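Local coordinates for CCR4-not transcription complex subunit 1 (PDB 6H3Z), which probably serves as a scaffold subunit of the CCR4-NOT mRNA deadenylase complex, contributing here a MIF4G-like helical-repeat domain, at residues 63-75 and 105-117. Numbering follows the deposited sequence.
Sequences IIDALIQLIIKAQ and SLVHVLETIRKIA
Ile-68 of helix 59-75 pushes its side chain among Val-109, Thr-112, Ile-113 and Ile-116 of helix 100-116, a knob in a hole. Its CB carries two branches. CG2 meets CD1 of Ile-116 at 4.0 Å. CG1 lies near the Thr-112 methyl, and the bend at chi2 (-44°) carries CD1 on to CG1 of Ile-113 at 3.8 Å. CD1 also touches Val-109 CG1 and the Thr-112 methyl. The reverse knob is Ile-116, set among Ile-68, Ile-71, Ile-72 and Gln-75. Its CG2 methyl packs on Gln-75 CG at 3.6 Å, while its CD1 lies by CG1 of Ile-72.

Ile-64 begins the row. Its CG1 touches Val-109 CG2 at 3.7 Å, its CD1 reaches Ser-105 CB, and its CG2 comes to the His-108 ring edge, in plane, 3.8 Å from NE2. An alanine here is likely to open a gap beside Val-109 and leave the His-108 edge without this methyl neighbour. Thr-112 OG1 gives a hydrogen bond to His-108 O one turn back, at 2.7 Å.

Segments 63-75 and 105-116 run nearly parallel, at 17°, their axes 10.7 Å apart at the closest approach. They lie on alternate helices of the stacked array of this MIF4G-like domain, and helix 80-93 packs against Ile-71 and Ile-113. No hydrogen bond or salt bridge joins the two segments, so apolar packing of branched side chains probably supplies most of the hold, with Ile-72 at the exposed margin.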
loop_
_atom_site.group_PDB
_atom_site.type_symbol
_atom_site.label_atom_id
_atom_site.label_comp_id
_atom_site.label_asym_id
_atom_site.label_seq_id
_atom_site.Cartn_x
_atom_site.Cartn_y
_atom_site.Cartn_z
ATOM N N ILE A 63 -2.215 7.209 -19.273
ATOM C CA ILE A 63 -0.840 6.880 -18.868
ATOM C C ILE A 63 -0.817 5.405 -18.454
ATOM O O ILE A 63 0.074 4.652 -18.857
ATOM C CB ILE A 63 -0.325 7.816 -17.738
ATOM C CG1 ILE A 63 -0.289 9.279 -18.188
ATOM C CG2 ILE A 63 1.063 7.370 -17.237
ATOM C CD1 ILE A 63 -0.383 10.235 -17.085
ATOM N N ILE A 64 -1.820 5.004 -17.657
ATOM C CA ILE A 64 -2.015 3.632 -17.205
ATOM C C ILE A 64 -2.123 2.700 -18.435
ATOM O O ILE A 64 -1.407 1.704 -18.486
ATOM C CB ILE A 64 -3.219 3.545 -16.217
ATOM C CG1 ILE A 64 -2.826 4.139 -14.853
ATOM C CG2 ILE A 64 -3.700 2.112 -16.044
ATOM C CD1 ILE A 64 -3.940 4.383 -13.900
ATOM N N ASP A 65 -2.938 3.085 -19.456
ATOM C CA ASP A 65 -3.114 2.342 -20.713
ATOM C C ASP A 65 -1.782 2.091 -21.419
ATOM O O ASP A 65 -1.495 0.960 -21.803
ATOM C CB ASP A 65 -4.059 3.086 -21.675
ATOM C CG ASP A 65 -5.535 3.089 -21.313
ATOM O OD1 ASP A 65 -5.906 2.439 -20.300
ATOM O OD2 ASP A 65 -6.319 3.783 -22.013
ATOM N N ALA A 66 -0.967 3.142 -21.568
ATOM C CA ALA A 66 0.306 3.083 -22.274
ATOM C C ALA A 66 1.334 2.221 -21.584
ATOM O O ALA A 66 2.044 1.476 -22.260
ATOM C CB ALA A 66 0.841 4.478 -22.494
ATOM N N LEU A 67 1.412 2.316 -20.240
ATOM C CA LEU A 67 2.337 1.538 -19.417
ATOM C C LEU A 67 1.987 0.052 -19.492
ATOM O O LEU A 67 2.891 -0.768 -19.646
ATOM C CB LEU A 67 2.303 2.037 -17.969
ATOM C CG LEU A 67 3.238 1.360 -16.960
ATOM C CD1 LEU A 67 4.716 1.460 -17.379
ATOM C CD2 LEU A 67 3.052 1.964 -15.606
ATOM N N ILE A 68 0.676 -0.287 -19.439
ATOM C CA ILE A 68 0.188 -1.667 -19.529
ATOM C C ILE A 68 0.473 -2.244 -20.910
ATOM O O ILE A 68 1.012 -3.349 -21.007
ATOM C CB ILE A 68 -1.291 -1.776 -19.085
ATOM C CG1 ILE A 68 -1.458 -1.400 -17.600
ATOM C CG2 ILE A 68 -1.876 -3.153 -19.344
ATOM C CD1 ILE A 68 -0.377 -1.985 -16.561
ATOM N N GLN A 69 0.214 -1.452 -21.963
ATOM C CA GLN A 69 0.493 -1.855 -23.338
ATOM C C GLN A 69 1.995 -2.079 -23.582
ATOM O O GLN A 69 2.356 -2.997 -24.323
ATOM C CB GLN A 69 -0.135 -0.885 -24.341
ATOM C CG GLN A 69 -1.585 -1.246 -24.635
ATOM C CD GLN A 69 -2.417 -0.055 -24.996
ATOM O OE1 GLN A 69 -2.112 0.687 -25.936
ATOM N NE2 GLN A 69 -3.512 0.134 -24.275
ATOM N N LEU A 70 2.859 -1.296 -22.890
ATOM C CA LEU A 70 4.318 -1.409 -22.930
ATOM C C LEU A 70 4.752 -2.726 -22.296
ATOM O O LEU A 70 5.594 -3.415 -22.868
ATOM C CB LEU A 70 4.990 -0.197 -22.225
ATOM C CG LEU A 70 6.534 -0.174 -22.161
ATOM C CD1 LEU A 70 7.142 0.017 -23.534
ATOM C CD2 LEU A 70 7.030 0.935 -21.248
ATOM N N ILE A 71 4.168 -3.072 -21.125
ATOM C CA ILE A 71 4.457 -4.304 -20.389
ATOM C C ILE A 71 3.976 -5.540 -21.168
ATOM O O ILE A 71 4.667 -6.560 -21.188
ATOM C CB ILE A 71 3.913 -4.226 -18.936
ATOM C CG1 ILE A 71 4.633 -3.118 -18.104
ATOM C CG2 ILE A 71 3.918 -5.592 -18.210
ATOM C CD1 ILE A 71 6.160 -3.255 -17.875
ATOM N N ILE A 72 2.839 -5.434 -21.849
ATOM C CA ILE A 72 2.326 -6.546 -22.633
ATOM C C ILE A 72 3.260 -6.846 -23.815
ATOM O O ILE A 72 3.546 -8.024 -24.067
ATOM C CB ILE A 72 0.843 -6.340 -23.035
ATOM C CG1 ILE A 72 -0.062 -6.319 -21.793
ATOM C CG2 ILE A 72 0.379 -7.433 -24.017
ATOM C CD1 ILE A 72 -1.429 -5.759 -22.026
ATOM N N LYS A 73 3.763 -5.795 -24.509
ATOM C CA LYS A 73 4.704 -5.957 -25.637
ATOM C C LYS A 73 6.028 -6.523 -25.116
ATOM O O LYS A 73 6.526 -7.515 -25.644
ATOM C CB LYS A 73 4.920 -4.629 -26.414
ATOM C CG LYS A 73 6.090 -4.649 -27.406
ATOM C CD LYS A 73 5.700 -4.148 -28.803
ATOM C CE LYS A 73 6.727 -4.518 -29.848
ATOM N NZ LYS A 73 6.249 -4.217 -31.224
ATOM N N ALA A 74 6.561 -5.912 -24.050
ATOM C CA ALA A 74 7.814 -6.301 -23.417
ATOM C C ALA A 74 7.814 -7.718 -22.836
ATOM O O ALA A 74 8.882 -8.325 -22.753
ATOM C CB ALA A 74 8.186 -5.295 -22.348
ATOM N N GLN A 75 6.629 -8.250 -22.454
ATOM C CA GLN A 75 6.490 -9.603 -21.898
ATOM C C GLN A 75 6.867 -10.669 -22.898
ATOM O O GLN A 75 7.389 -11.716 -22.514
ATOM C CB GLN A 75 5.059 -9.877 -21.410
ATOM C CG GLN A 75 4.873 -9.749 -19.906
ATOM C CD GLN A 75 5.857 -10.567 -19.101
ATOM O OE1 GLN A 75 5.764 -11.795 -19.028
ATOM N NE2 GLN A 75 6.843 -9.889 -18.505
ATOM N N SER A 105 -4.239 4.152 -8.123
ATOM C CA SER A 105 -3.702 3.991 -9.479
ATOM C C SER A 105 -2.476 3.097 -9.476
ATOM O O SER A 105 -2.396 2.177 -10.286
ATOM C CB SER A 105 -3.363 5.346 -10.090
ATOM O OG SER A 105 -4.534 6.140 -10.209
ATOM N N LEU A 106 -1.549 3.339 -8.533
ATOM C CA LEU A 106 -0.332 2.556 -8.354
ATOM C C LEU A 106 -0.647 1.102 -7.983
ATOM O O LEU A 106 -0.104 0.196 -8.613
ATOM C CB LEU A 106 0.588 3.198 -7.307
ATOM C CG LEU A 106 1.365 4.447 -7.737
ATOM C CD1 LEU A 106 1.991 5.110 -6.540
ATOM C CD2 LEU A 106 2.433 4.117 -8.778
ATOM N N VAL A 107 -1.562 0.873 -7.002
ATOM C CA VAL A 107 -1.970 -0.478 -6.585
ATOM C C VAL A 107 -2.664 -1.194 -7.763
ATOM O O VAL A 107 -2.493 -2.408 -7.928
ATOM C CB VAL A 107 -2.809 -0.502 -5.278
ATOM C CG1 VAL A 107 -3.241 -1.921 -4.913
ATOM C CG2 VAL A 107 -2.052 0.126 -4.116
ATOM N N HIS A 108 -3.387 -0.424 -8.613
ATOM C CA HIS A 108 -4.069 -0.960 -9.786
ATOM C C HIS A 108 -3.089 -1.448 -10.822
ATOM O O HIS A 108 -3.270 -2.537 -11.371
ATOM C CB HIS A 108 -5.014 0.065 -10.402
ATOM C CG HIS A 108 -5.431 -0.285 -11.799
ATOM N ND1 HIS A 108 -6.383 -1.245 -12.067
ATOM C CD2 HIS A 108 -4.920 0.167 -12.968
ATOM C CE1 HIS A 108 -6.451 -1.317 -13.385
ATOM N NE2 HIS A 108 -5.612 -0.462 -13.969
ATOM N N VAL A 109 -2.085 -0.623 -11.131
ATOM C CA VAL A 109 -1.075 -0.951 -12.129
ATOM C C VAL A 109 -0.270 -2.158 -11.661
ATOM O O VAL A 109 -0.053 -3.072 -12.450
ATOM C CB VAL A 109 -0.198 0.282 -12.498
ATOM C CG1 VAL A 109 0.944 -0.108 -13.414
ATOM C CG2 VAL A 109 -1.030 1.381 -13.146
ATOM N N LEU A 110 0.102 -2.185 -10.365
ATOM C CA LEU A 110 0.878 -3.258 -9.736
ATOM C C LEU A 110 0.155 -4.585 -9.866
ATOM O O LEU A 110 0.731 -5.536 -10.382
ATOM C CB LEU A 110 1.165 -2.936 -8.259
ATOM C CG LEU A 110 2.070 -3.908 -7.513
ATOM C CD1 LEU A 110 3.508 -3.430 -7.511
ATOM C CD2 LEU A 110 1.640 -4.026 -6.095
ATOM N N GLU A 111 -1.115 -4.631 -9.467
ATOM C CA GLU A 111 -1.927 -5.844 -9.533
ATOM C C GLU A 111 -2.116 -6.403 -10.966
ATOM O O GLU A 111 -2.205 -7.620 -11.131
ATOM C CB GLU A 111 -3.274 -5.639 -8.831
ATOM C CG GLU A 111 -3.189 -5.583 -7.315
ATOM C CD GLU A 111 -2.505 -6.762 -6.648
ATOM O OE1 GLU A 111 -3.112 -7.856 -6.558
ATOM O OE2 GLU A 111 -1.345 -6.579 -6.215
ATOM N N THR A 112 -2.141 -5.522 -11.979
ATOM C CA THR A 112 -2.272 -5.863 -13.390
ATOM C C THR A 112 -0.979 -6.510 -13.901
ATOM O O THR A 112 -1.034 -7.567 -14.532
ATOM C CB THR A 112 -2.624 -4.591 -14.187
ATOM O OG1 THR A 112 -3.797 -4.006 -13.625
ATOM C CG2 THR A 112 -2.832 -4.848 -15.683
ATOM N N ILE A 113 0.173 -5.871 -13.628
ATOM C CA ILE A 113 1.497 -6.345 -14.040
ATOM C C ILE A 113 1.822 -7.684 -13.333
ATOM O O ILE A 113 2.410 -8.559 -13.965
ATOM C CB ILE A 113 2.586 -5.237 -13.888
ATOM C CG1 ILE A 113 2.241 -4.040 -14.806
ATOM C CG2 ILE A 113 3.981 -5.756 -14.226
ATOM C CD1 ILE A 113 3.035 -2.787 -14.598
ATOM N N ARG A 114 1.354 -7.884 -12.078
ATOM C CA ARG A 114 1.546 -9.143 -11.358
ATOM C C ARG A 114 0.800 -10.274 -12.085
ATOM O O ARG A 114 1.299 -11.399 -12.164
ATOM C CB ARG A 114 1.005 -9.024 -9.943
ATOM C CG ARG A 114 1.857 -8.220 -9.008
ATOM C CD ARG A 114 1.169 -8.161 -7.668
ATOM N NE ARG A 114 1.433 -9.369 -6.888
ATOM C CZ ARG A 114 0.884 -9.642 -5.716
ATOM N NH1 ARG A 114 -0.004 -8.815 -5.185
ATOM N NH2 ARG A 114 1.208 -10.754 -5.069
ATOM N N LYS A 115 -0.404 -9.966 -12.606
ATOM C CA LYS A 115 -1.233 -10.904 -13.357
ATOM C C LYS A 115 -0.604 -11.155 -14.736
ATOM O O LYS A 115 -0.530 -12.313 -15.152
ATOM C CB LYS A 115 -2.686 -10.401 -13.485
ATOM C CG LYS A 115 -3.467 -10.429 -12.181
ATOM C CD LYS A 115 -4.906 -10.005 -12.365
ATOM C CE LYS A 115 -5.595 -9.744 -11.048
ATOM N NZ LYS A 115 -6.175 -10.995 -10.462
ATOM N N ILE A 116 -0.137 -10.089 -15.427
ATOM C CA ILE A 116 0.512 -10.203 -16.732
ATOM C C ILE A 116 1.765 -11.117 -16.640
ATOM O O ILE A 116 1.924 -12.030 -17.468
ATOM C CB ILE A 116 0.843 -8.795 -17.351
ATOM C CG1 ILE A 116 -0.432 -7.973 -17.626
ATOM C CG2 ILE A 116 1.634 -8.939 -18.649
ATOM C CD1 ILE A 116 -0.202 -6.487 -17.934
ATOM N N ALA A 117 2.605 -10.890 -15.594
ATOM C CA ALA A 117 3.909 -11.525 -15.333
ATOM C C ALA A 117 3.890 -12.969 -14.788
ATOM O O ALA A 117 4.951 -13.574 -14.599
ATOM C CB ALA A 117 4.728 -10.642 -14.407
#